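Local coordinates for Galactose/lactose metabolism regulatory protein GAL80 (Kluyveromyces lactis, PDB 3E1K), which represses the lactose and galactose metabolic genes, apparently by blocking the transcriptional activator LAC9 when no inducing sugar is present, at residues G224-N236 against A439-S453. Sequence-based numbering, arbitrary orientation.
Sequences GSYFQKINAMISN and AVFRSDKEEKTLDVS
I230 and L450 form an antiparallel hydrogen-bonded pair, I230 N reaching L450 O at 2.9 Å and L450 N returning to I230 O, while helix 439-446 crosses strand 230-235 at 72°. The short strand 450-451 thereby adds an edge to the large mixed sheet of the C-terminal domain, next to a classic beta bulge in which Q228 and K229 both face I268 of strand 262-269, the neighbour on the other side. After the helix, which closes in a Schellman motif at E447, the chain swings back onto the same strand. I230 sends CG1 between its own N and carbonyl carbon, which lays CG1 against V452 CG2 at 3.6 Å; with the chain extended beyond it (chi2 171°), CD1 meets A439 CB at 3.9 Å. Further along, the A232 methyl abuts V440 CG1, and I234 CD1 sits obliquely by the F441 ring, 3.8 Å from CE2. T449 presents CG2 to the aliphatic stem of K229, whose NZ goes on to a salt bridge with E447 of the second subunit; N231 OD1 takes a hydrogen bond with T449 OG1 of that subunit, so this edge also lies at the dimer interface. S443 ties helix to strand: its OG accepts the N-H of A232 at 2.9 Å, and an alanine here would probably leave that N-H without its mate and the turn at K448 less firmly held. The same OG donates to K448 O at 3.1 Å, tilted 18° from the carbonyl plane.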
loop_
_atom_site.group_PDB
_atom_site.type_symbol
_atom_site.label_atom_id
_atom_site.label_comp_id
_atom_site.label_asym_id
_atom_site.label_seq_id
_atom_site.Cartn_x
_atom_site.Cartn_y
_atom_site.Cartn_z
ATOM N N GLY A 224 -14.201 0.281 12.472
ATOM C CA GLY A 224 -14.904 0.783 13.635
ATOM C C GLY A 224 -13.833 0.971 14.713
ATOM O O GLY A 224 -14.028 0.587 15.871
ATOM N N SER A 225 -12.700 1.547 14.312
ATOM C CA SER A 225 -11.598 1.819 15.231
ATOM C C SER A 225 -11.011 3.106 14.660
ATOM O O SER A 225 -11.039 3.347 13.443
ATOM C CB SER A 225 -10.466 0.842 15.140
ATOM O OG SER A 225 -9.379 1.669 15.400
ATOM N N TYR A 226 -10.546 3.965 15.547
ATOM C CA TYR A 226 -9.963 5.192 15.037
ATOM C C TYR A 226 -8.431 5.047 14.910
ATOM O O TYR A 226 -7.800 4.059 15.272
ATOM C CB TYR A 226 -10.218 6.308 16.052
ATOM C CG TYR A 226 -11.573 7.013 16.020
ATOM C CD1 TYR A 226 -12.350 7.094 17.174
ATOM C CD2 TYR A 226 -12.021 7.678 14.859
ATOM C CE1 TYR A 226 -13.602 7.786 17.145
ATOM C CE2 TYR A 226 -13.248 8.350 14.812
ATOM C CZ TYR A 226 -14.034 8.405 15.946
ATOM O OH TYR A 226 -15.188 9.111 15.778
ATOM N N PHE A 227 -7.786 6.075 14.406
ATOM C CA PHE A 227 -6.345 5.916 14.300
ATOM C C PHE A 227 -5.661 6.325 15.579
ATOM O O PHE A 227 -6.157 7.128 16.368
ATOM C CB PHE A 227 -5.739 6.719 13.174
ATOM C CG PHE A 227 -5.627 5.933 11.911
ATOM C CD1 PHE A 227 -6.531 6.161 10.888
ATOM C CD2 PHE A 227 -4.640 4.946 11.742
ATOM C CE1 PHE A 227 -6.473 5.435 9.710
ATOM C CE2 PHE A 227 -4.535 4.216 10.544
ATOM C CZ PHE A 227 -5.462 4.475 9.520
ATOM N N GLN A 228 -4.479 5.749 15.748
ATOM C CA GLN A 228 -3.641 5.981 16.914
ATOM C C GLN A 228 -2.500 6.860 16.493
ATOM O O GLN A 228 -2.437 8.028 16.910
ATOM C CB GLN A 228 -3.018 4.682 17.349
ATOM C CG GLN A 228 -1.857 4.891 18.282
ATOM C CD GLN A 228 -1.260 3.555 18.728
ATOM O OE1 GLN A 228 -0.524 2.908 17.997
ATOM N NE2 GLN A 228 -1.666 3.117 19.924
ATOM N N LYS A 229 -1.617 6.335 15.640
ATOM C CA LYS A 229 -0.555 7.181 15.090
ATOM C C LYS A 229 -0.573 7.009 13.569
ATOM O O LYS A 229 -1.193 6.078 13.049
ATOM C CB LYS A 229 0.824 6.878 15.673
ATOM C CG LYS A 229 1.295 5.533 15.245
ATOM C CD LYS A 229 2.592 5.181 15.879
ATOM C CE LYS A 229 3.386 4.234 14.942
ATOM N NZ LYS A 229 4.796 3.898 15.198
ATOM N N ILE A 230 0.097 7.950 12.812
ATOM C CA ILE A 230 0.016 7.795 11.366
ATOM C C ILE A 230 1.178 8.494 10.668
ATOM O O ILE A 230 1.883 9.357 11.174
ATOM C CB ILE A 230 -1.323 8.344 10.838
ATOM C CG1 ILE A 230 -1.448 9.838 11.150
ATOM C CG2 ILE A 230 -2.489 7.571 11.436
ATOM C CD1 ILE A 230 -2.630 10.504 10.482
ATOM N N ASN A 231 1.423 8.110 9.356
ATOM C CA ASN A 231 2.389 8.892 8.588
ATOM C C ASN A 231 1.891 9.244 7.177
ATOM O O ASN A 231 1.194 8.461 6.524
ATOM C CB ASN A 231 3.725 8.197 8.499
ATOM C CG ASN A 231 4.673 8.879 7.555
ATOM O OD1 ASN A 231 5.505 9.661 8.002
ATOM N ND2 ASN A 231 4.579 8.548 6.277
ATOM N N ALA A 232 2.248 10.415 6.697
ATOM C CA ALA A 232 1.810 10.806 5.384
ATOM C C ALA A 232 2.850 11.603 4.584
ATOM O O ALA A 232 3.708 12.295 5.144
ATOM C CB ALA A 232 0.417 11.472 5.528
ATOM N N MET A 233 2.814 11.365 3.277
ATOM C CA MET A 233 3.721 11.949 2.316
ATOM C C MET A 233 2.959 12.439 1.078
ATOM O O MET A 233 2.214 11.686 0.447
ATOM C CB MET A 233 4.718 10.850 1.939
ATOM C CG MET A 233 5.692 10.520 3.017
ATOM S SD MET A 233 6.851 9.340 2.340
ATOM C CE MET A 233 7.841 9.111 3.905
ATOM N N ILE A 234 3.135 13.699 0.687
ATOM C CA ILE A 234 2.352 14.157 -0.471
ATOM C C ILE A 234 3.095 14.630 -1.709
ATOM O O ILE A 234 3.897 15.570 -1.659
ATOM C CB ILE A 234 1.255 15.149 -0.159
ATOM C CG1 ILE A 234 0.300 14.554 0.893
ATOM C CG2 ILE A 234 0.528 15.528 -1.425
ATOM C CD1 ILE A 234 0.005 15.558 2.038
ATOM N N SER A 235 2.764 14.029 -2.843
ATOM C CA SER A 235 3.462 14.289 -4.078
ATOM C C SER A 235 2.879 15.229 -5.115
ATOM O O SER A 235 1.681 15.415 -5.160
ATOM C CB SER A 235 3.877 12.976 -4.733
ATOM O OG SER A 235 5.285 12.913 -4.875
ATOM N N ASN A 236 3.726 15.878 -5.912
ATOM C CA ASN A 236 3.292 16.838 -6.956
ATOM C C ASN A 236 4.253 16.755 -8.134
ATOM O O ASN A 236 5.136 17.597 -8.353
ATOM C CB ASN A 236 3.217 18.274 -6.406
ATOM C CG ASN A 236 1.806 18.831 -6.342
ATOM O OD1 ASN A 236 1.325 19.066 -5.235
ATOM N ND2 ASN A 236 1.182 19.108 -7.521
ATOM N N ALA A 439 -3.675 16.358 10.305
ATOM C CA ALA A 439 -2.606 15.498 10.740
ATOM C C ALA A 439 -1.770 15.142 9.525
ATOM O O ALA A 439 -0.605 15.535 9.442
ATOM C CB ALA A 439 -3.245 14.265 11.313
ATOM N N VAL A 440 -2.401 14.388 8.625
ATOM C CA VAL A 440 -1.850 13.928 7.362
ATOM C C VAL A 440 -0.986 15.050 6.810
ATOM O O VAL A 440 0.188 14.886 6.476
ATOM C CB VAL A 440 -2.980 13.781 6.362
ATOM C CG1 VAL A 440 -2.443 13.264 5.025
ATOM C CG2 VAL A 440 -3.989 12.844 6.958
ATOM N N PHE A 441 -1.622 16.209 6.705
ATOM C CA PHE A 441 -0.930 17.349 6.181
ATOM C C PHE A 441 0.288 17.729 6.957
ATOM O O PHE A 441 1.388 17.819 6.407
ATOM C CB PHE A 441 -1.859 18.519 5.961
ATOM C CG PHE A 441 -2.538 18.436 4.650
ATOM C CD1 PHE A 441 -3.882 18.094 4.563
ATOM C CD2 PHE A 441 -1.759 18.567 3.500
ATOM C CE1 PHE A 441 -4.453 17.978 3.355
ATOM C CE2 PHE A 441 -2.349 18.496 2.289
ATOM C CZ PHE A 441 -3.690 18.244 2.235
ATOM N N ARG A 442 0.082 17.946 8.258
ATOM C CA ARG A 442 1.189 18.302 9.132
ATOM C C ARG A 442 2.268 17.217 9.067
ATOM O O ARG A 442 3.470 17.478 9.008
ATOM C CB ARG A 442 0.720 18.533 10.569
ATOM C CG ARG A 442 1.108 19.898 11.135
ATOM C CD ARG A 442 0.812 19.928 12.640
ATOM N NE ARG A 442 0.130 18.719 13.092
ATOM C CZ ARG A 442 -1.053 18.737 13.720
ATOM N NH1 ARG A 442 -1.630 19.905 13.993
ATOM N NH2 ARG A 442 -1.615 17.584 14.114
ATOM N N SER A 443 1.824 15.984 9.032
ATOM C CA SER A 443 2.752 14.882 8.991
ATOM C C SER A 443 3.672 14.964 7.773
ATOM O O SER A 443 4.897 14.911 7.971
ATOM C CB SER A 443 2.045 13.538 8.951
ATOM O OG SER A 443 2.939 12.718 8.248
ATOM N N ASP A 444 3.152 15.019 6.550
ATOM C CA ASP A 444 4.048 15.050 5.402
ATOM C C ASP A 444 4.998 16.198 5.670
ATOM O O ASP A 444 6.229 15.998 5.653
ATOM C CB ASP A 444 3.307 15.241 4.063
ATOM C CG ASP A 444 4.142 15.986 2.983
ATOM O OD1 ASP A 444 5.355 15.729 2.859
ATOM O OD2 ASP A 444 3.563 16.823 2.239
ATOM N N LYS A 445 4.412 17.377 5.908
ATOM C CA LYS A 445 5.209 18.579 6.073
ATOM C C LYS A 445 6.322 18.340 7.070
ATOM O O LYS A 445 7.509 18.494 6.796
ATOM C CB LYS A 445 4.388 19.801 6.477
ATOM C CG LYS A 445 5.167 21.089 6.410
ATOM C CD LYS A 445 4.248 22.261 6.761
ATOM C CE LYS A 445 4.536 23.574 5.963
ATOM N NZ LYS A 445 3.633 24.794 6.214
ATOM N N GLU A 446 5.890 18.050 8.302
ATOM C CA GLU A 446 6.867 17.816 9.347
ATOM C C GLU A 446 7.804 16.639 9.105
ATOM O O GLU A 446 8.832 16.560 9.771
ATOM C CB GLU A 446 6.298 17.840 10.753
ATOM C CG GLU A 446 5.614 19.146 11.154
ATOM C CD GLU A 446 5.121 18.925 12.607
ATOM O OE1 GLU A 446 5.808 18.193 13.317
ATOM O OE2 GLU A 446 3.989 19.291 13.049
ATOM N N GLU A 447 7.441 15.741 8.181
ATOM C CA GLU A 447 8.225 14.562 7.836
ATOM C C GLU A 447 8.404 13.672 9.092
ATOM O O GLU A 447 9.468 13.145 9.392
ATOM C CB GLU A 447 9.601 14.970 7.311
ATOM C CG GLU A 447 10.082 14.273 6.036
ATOM C CD GLU A 447 9.956 15.157 4.853
ATOM O OE1 GLU A 447 10.811 16.011 4.692
ATOM O OE2 GLU A 447 8.964 14.871 4.086
ATOM N N LYS A 448 7.279 13.535 9.796
ATOM C CA LYS A 448 7.215 12.787 11.052
ATOM C C LYS A 448 5.910 11.944 11.232
ATOM O O LYS A 448 4.865 12.220 10.624
ATOM C CB LYS A 448 7.085 13.933 12.049
ATOM C CG LYS A 448 8.174 14.214 13.031
ATOM C CD LYS A 448 7.610 14.716 14.320
ATOM C CE LYS A 448 8.032 16.089 14.761
ATOM N NZ LYS A 448 7.218 16.726 15.827
ATOM N N THR A 449 5.931 10.966 12.144
ATOM C CA THR A 449 4.736 10.190 12.413
ATOM C C THR A 449 4.106 10.659 13.730
ATOM O O THR A 449 4.682 10.492 14.821
ATOM C CB THR A 449 5.088 8.689 12.431
ATOM O OG1 THR A 449 4.888 8.127 11.131
ATOM C CG2 THR A 449 4.199 7.912 13.431
ATOM N N LEU A 450 2.910 11.175 13.594
ATOM C CA LEU A 450 2.210 11.830 14.635
ATOM C C LEU A 450 1.171 10.963 15.298
ATOM O O LEU A 450 0.650 10.092 14.699
ATOM C CB LEU A 450 1.570 13.090 14.046
ATOM C CG LEU A 450 2.172 13.972 12.947
ATOM C CD1 LEU A 450 1.177 14.896 12.547
ATOM C CD2 LEU A 450 3.327 14.748 13.345
ATOM N N ASP A 451 0.884 11.248 16.554
ATOM C CA ASP A 451 -0.118 10.561 17.341
ATOM C C ASP A 451 -1.498 11.215 17.307
ATOM O O ASP A 451 -1.703 12.315 17.774
ATOM C CB ASP A 451 0.387 10.399 18.761
ATOM C CG ASP A 451 -0.551 9.620 19.629
ATOM O OD1 ASP A 451 -0.586 9.914 20.827
ATOM O OD2 ASP A 451 -1.258 8.725 19.135
ATOM N N VAL A 452 -2.437 10.491 16.723
ATOM C CA VAL A 452 -3.744 10.989 16.372
ATOM C C VAL A 452 -4.769 10.359 17.228
ATOM O O VAL A 452 -5.792 9.969 16.789
ATOM C CB VAL A 452 -4.089 10.661 14.927
ATOM C CG1 VAL A 452 -4.231 11.885 14.126
ATOM C CG2 VAL A 452 -3.045 9.897 14.349
ATOM N N SER A 453 -4.446 10.263 18.479
ATOM C CA SER A 453 -5.273 9.651 19.508
ATOM C C SER A 453 -5.877 10.665 20.433
ATOM O O SER A 453 -6.170 10.351 21.583
ATOM C CB SER A 453 -4.585 8.526 20.252
ATOM O OG SER A 453 -3.555 9.042 21.092
#